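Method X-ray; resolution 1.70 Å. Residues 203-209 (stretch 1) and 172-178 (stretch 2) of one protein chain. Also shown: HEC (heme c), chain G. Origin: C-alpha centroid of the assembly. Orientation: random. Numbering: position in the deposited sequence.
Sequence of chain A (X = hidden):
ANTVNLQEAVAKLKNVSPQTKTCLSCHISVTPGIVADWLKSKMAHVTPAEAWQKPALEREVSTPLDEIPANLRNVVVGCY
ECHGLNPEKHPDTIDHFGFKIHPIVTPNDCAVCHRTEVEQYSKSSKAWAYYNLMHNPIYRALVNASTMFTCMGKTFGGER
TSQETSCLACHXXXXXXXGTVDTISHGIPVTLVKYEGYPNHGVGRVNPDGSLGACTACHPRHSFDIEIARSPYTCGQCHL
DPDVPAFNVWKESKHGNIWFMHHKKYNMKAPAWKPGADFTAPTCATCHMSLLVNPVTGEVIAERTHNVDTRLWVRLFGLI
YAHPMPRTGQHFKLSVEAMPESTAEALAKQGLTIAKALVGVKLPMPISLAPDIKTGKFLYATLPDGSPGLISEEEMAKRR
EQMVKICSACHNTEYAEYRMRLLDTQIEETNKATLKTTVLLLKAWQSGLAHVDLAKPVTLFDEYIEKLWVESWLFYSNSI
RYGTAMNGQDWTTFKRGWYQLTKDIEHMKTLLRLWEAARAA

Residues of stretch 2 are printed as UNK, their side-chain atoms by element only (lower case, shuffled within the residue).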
# COMPACT_ATOMS: atom_id res chain seq x y z
N VAL A 203 7.74 8.60 -19.36
CA VAL A 203 7.59 10.01 -19.72
C VAL A 203 8.59 10.52 -20.75
O VAL A 203 8.27 11.45 -21.47
CB VAL A 203 7.61 10.91 -18.47
CG1 VAL A 203 6.39 10.63 -17.62
CG2 VAL A 203 8.90 10.68 -17.69
N GLY A 204 9.79 9.94 -20.79
CA GLY A 204 10.81 10.36 -21.74
C GLY A 204 10.99 9.41 -22.91
O GLY A 204 12.07 9.31 -23.48
N ARG A 205 9.93 8.68 -23.27
CA ARG A 205 10.02 7.72 -24.38
C ARG A 205 10.54 8.40 -25.65
O ARG A 205 10.08 9.49 -26.02
CB ARG A 205 8.67 7.09 -24.68
CG ARG A 205 8.73 5.98 -25.78
CD ARG A 205 7.33 5.44 -25.98
NE ARG A 205 6.51 6.40 -26.72
CZ ARG A 205 5.19 6.52 -26.61
NH1 ARG A 205 4.49 5.73 -25.78
NH2 ARG A 205 4.56 7.42 -27.35
N VAL A 206 11.52 7.78 -26.31
CA VAL A 206 12.07 8.35 -27.55
C VAL A 206 11.34 7.71 -28.73
O VAL A 206 11.54 6.54 -29.04
CB VAL A 206 13.59 8.11 -27.65
CG1 VAL A 206 14.17 8.79 -28.90
CG2 VAL A 206 14.28 8.62 -26.38
N ASN A 207 10.48 8.49 -29.36
CA ASN A 207 9.56 7.99 -30.37
C ASN A 207 10.23 7.78 -31.72
O ASN A 207 11.32 8.30 -31.96
CB ASN A 207 8.39 8.96 -30.49
CG ASN A 207 7.59 9.02 -29.22
OD1 ASN A 207 6.93 8.05 -28.84
ND2 ASN A 207 7.65 10.15 -28.53
N PRO A 208 9.58 6.99 -32.60
CA PRO A 208 10.15 6.75 -33.93
C PRO A 208 10.37 8.01 -34.77
O PRO A 208 11.26 8.01 -35.62
CB PRO A 208 9.10 5.85 -34.60
CG PRO A 208 8.39 5.17 -33.48
CD PRO A 208 8.36 6.19 -32.35
N ASP A 209 9.58 9.06 -34.55
CA ASP A 209 9.74 10.32 -35.29
C ASP A 209 10.75 11.25 -34.61
O ASP A 209 10.94 12.39 -35.05
CB ASP A 209 8.39 11.03 -35.48
CG ASP A 209 7.78 11.52 -34.15
OD1 ASP A 209 6.74 12.21 -34.19
OD2 ASP A 209 8.34 11.21 -33.08
N UNK A 172 11.11 5.78 -19.67
CA UNK A 172 10.99 5.74 -21.13
C UNK A 172 12.06 4.90 -21.79
O UNK A 172 13.19 4.82 -21.30
N UNK A 173 11.69 4.26 -22.91
CA UNK A 173 12.63 3.49 -23.72
C UNK A 173 12.94 4.27 -24.99
O UNK A 173 12.33 5.30 -25.27
c UNK A 173 11.84 1.18 -23.04
c UNK A 173 12.01 2.16 -24.19
o UNK A 173 10.72 2.44 -24.78
N UNK A 174 13.88 3.75 -25.77
CA UNK A 174 14.06 4.22 -27.15
C UNK A 174 13.32 3.23 -28.06
O UNK A 174 13.60 2.04 -28.05
c UNK A 174 16.25 5.34 -26.75
c UNK A 174 15.54 4.26 -27.53
c UNK A 174 15.71 4.50 -29.05
N UNK A 175 12.35 3.73 -28.81
CA UNK A 175 11.56 2.90 -29.68
C UNK A 175 12.26 2.79 -31.04
O UNK A 175 12.63 3.79 -31.66
c UNK A 175 9.32 2.56 -30.81
c UNK A 175 10.13 3.47 -29.87
c UNK A 175 9.43 3.64 -28.51
N UNK A 176 12.47 1.55 -31.49
CA UNK A 176 13.04 1.32 -32.81
C UNK A 176 12.09 0.49 -33.66
O UNK A 176 11.56 -0.52 -33.21
c UNK A 176 17.84 1.68 -31.27
n UNK A 176 19.21 1.09 -31.22
c UNK A 176 16.82 0.79 -31.99
c UNK A 176 14.40 0.61 -32.69
c UNK A 176 15.49 1.51 -32.15
N UNK A 177 11.86 0.93 -34.90
CA UNK A 177 11.04 0.15 -35.81
C UNK A 177 11.95 -0.84 -36.51
O UNK A 177 12.90 -0.43 -37.18
c UNK A 177 9.48 2.08 -36.16
c UNK A 177 10.35 1.04 -36.86
c UNK A 177 9.53 0.21 -37.83
N UNK A 178 11.69 -2.14 -36.36
CA UNK A 178 12.64 -3.13 -36.87
C UNK A 178 12.11 -4.01 -37.99
O UNK A 178 12.85 -4.81 -38.56
c UNK A 178 13.97 -3.12 -34.73
c UNK A 178 12.15 -4.82 -35.04
c UNK A 178 13.23 -4.00 -35.74
FE HEC G . 6.17 12.28 -12.74
CHA HEC G . 9.31 13.70 -12.48
CHB HEC G . 4.83 14.87 -10.91
CHC HEC G . 3.02 11.19 -13.55
CHD HEC G . 7.49 9.51 -14.17
NA HEC G . 6.91 13.99 -11.90
C1A HEC G . 8.25 14.33 -11.87
C2A HEC G . 8.36 15.55 -11.08
C3A HEC G . 7.13 15.88 -10.65
C4A HEC G . 6.19 14.90 -11.14
CMA HEC G . 6.74 17.09 -9.76
CAA HEC G . 9.70 16.27 -10.80
CBA HEC G . 10.15 17.13 -11.98
CGA HEC G . 11.00 16.34 -12.93
O1A HEC G . 10.66 16.34 -14.15
O2A HEC G . 11.99 15.69 -12.49
NB HEC G . 4.32 12.88 -12.30
C1B HEC G . 3.96 14.01 -11.57
C2B HEC G . 2.51 14.17 -11.65
C3B HEC G . 2.05 13.17 -12.43
C4B HEC G . 3.15 12.34 -12.80
CMB HEC G . 1.74 15.35 -11.02
CAB HEC G . 0.65 12.81 -12.99
CBB HEC G . -0.37 13.96 -13.20
NC HEC G . 5.39 10.64 -13.63
C1C HEC G . 4.08 10.40 -13.91
C2C HEC G . 3.96 9.03 -14.44
C3C HEC G . 5.20 8.77 -14.89
C4C HEC G . 6.12 9.66 -14.22
CMC HEC G . 2.62 8.69 -15.13
CAC HEC G . 5.81 7.60 -15.72
CBC HEC G . 4.94 6.91 -16.80
ND HEC G . 8.12 11.70 -13.23
C1D HEC G . 8.40 10.48 -13.85
C2D HEC G . 9.82 10.38 -14.09
C3D HEC G . 10.40 11.69 -13.58
C4D HEC G . 9.27 12.45 -13.07
CMD HEC G . 10.58 9.20 -14.74
CAD HEC G . 11.88 12.13 -13.62
CBD HEC G . 12.11 12.97 -14.87
CGD HEC G . 13.54 13.47 -14.84
O1D HEC G . 13.84 14.37 -14.00
O2D HEC G . 14.36 12.99 -15.66
O HOH W 1 13.38 6.46 -31.77

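Position 172 has backbone atoms and nothing beyond CA. Its phi/psi of 113/147 would jam a CB against the carbonyl O of the preceding residue, and an ideal CB, pointing toward stretch 1, would lie 2.5 Å from Arg-205 N and 2.6 Å from Gly-204 C. Its bare CA instead sits 3.8 Å from Arg-205 N. The residue is Gly-172, the first after a helix to leave helical angles.

Position 173 carries two carbons and one oxygen, with CB bonded to both the oxygen and the second carbon. CB points away from stretch 1, and the side-chain oxygen of 173 lies 4.2 Å from Arg-205 CG. This beta-branched hydroxyl pattern identifies Thr-173, whose OG1 is hydrogen-bonded elsewhere in the structure. The backbone makes the main contact: Val-206 N donates to Thr-173 O at 2.8 Å with an N-H...O angle of 172°, and Arg-205 CA approaches the same Thr-173 O at 3.5 Å in a CA-H...O contact.

Position 174 has three carbons, CB carrying two methyls and no polar atom. CB points away from stretch 1, yet one of the methyls lies near Val-206 CG2. This is the valine pattern, and the residue is Val-174; its CG2 is 3.8 Å from Val-206 CG2.

At position 175 the same three-carbon fork recurs, but here CB points toward stretch 1. One methyl lies near the aliphatic part of Arg-205 and the other near the ring of Pro-208. The residue is Val-175: its CG2 is 3.7 Å from Arg-205 CG, its CG1 3.8 Å from Pro-208 CG. Val-175 N donates to Val-206 O at 2.9 Å and 167°.

Position 176 shows four carbons in an unbranched row ending in nitrogen, hence Lys-176. The chain is extended beyond chi1 (m, then t, t, t), its CB points away, and it makes no contact with stretch 1.

Position 177 again has CB bearing two methyls, one of them near Pro-208. This is Val-177, whose CG2 lies 4.1 Å from Pro-208 CB.

Position 178 has the same three carbons, so it is Val-178; it is out of reach of stretch 1.

The segments run in nearly the same direction, 13° apart end to end. The two nearly linear hydrogen bonds use both N and O of Val-206, forming a single bridge with Val-174 at a CA-CA distance of 4.6 Å. Apolar contacts flank this bridge, while water 1 lies between the backbones, its O 2.8 Å from both Val-175 O and Asn-207 O, within hydrogen-bonding distance of each. Within stretch 1, Arg-205 NE and NH2 donate to Asn-207 OD1 at 2.7 and 2.9 Å, tying the guanidinium to its own segment.

Stretch 2 (172-178) GTVVKVV
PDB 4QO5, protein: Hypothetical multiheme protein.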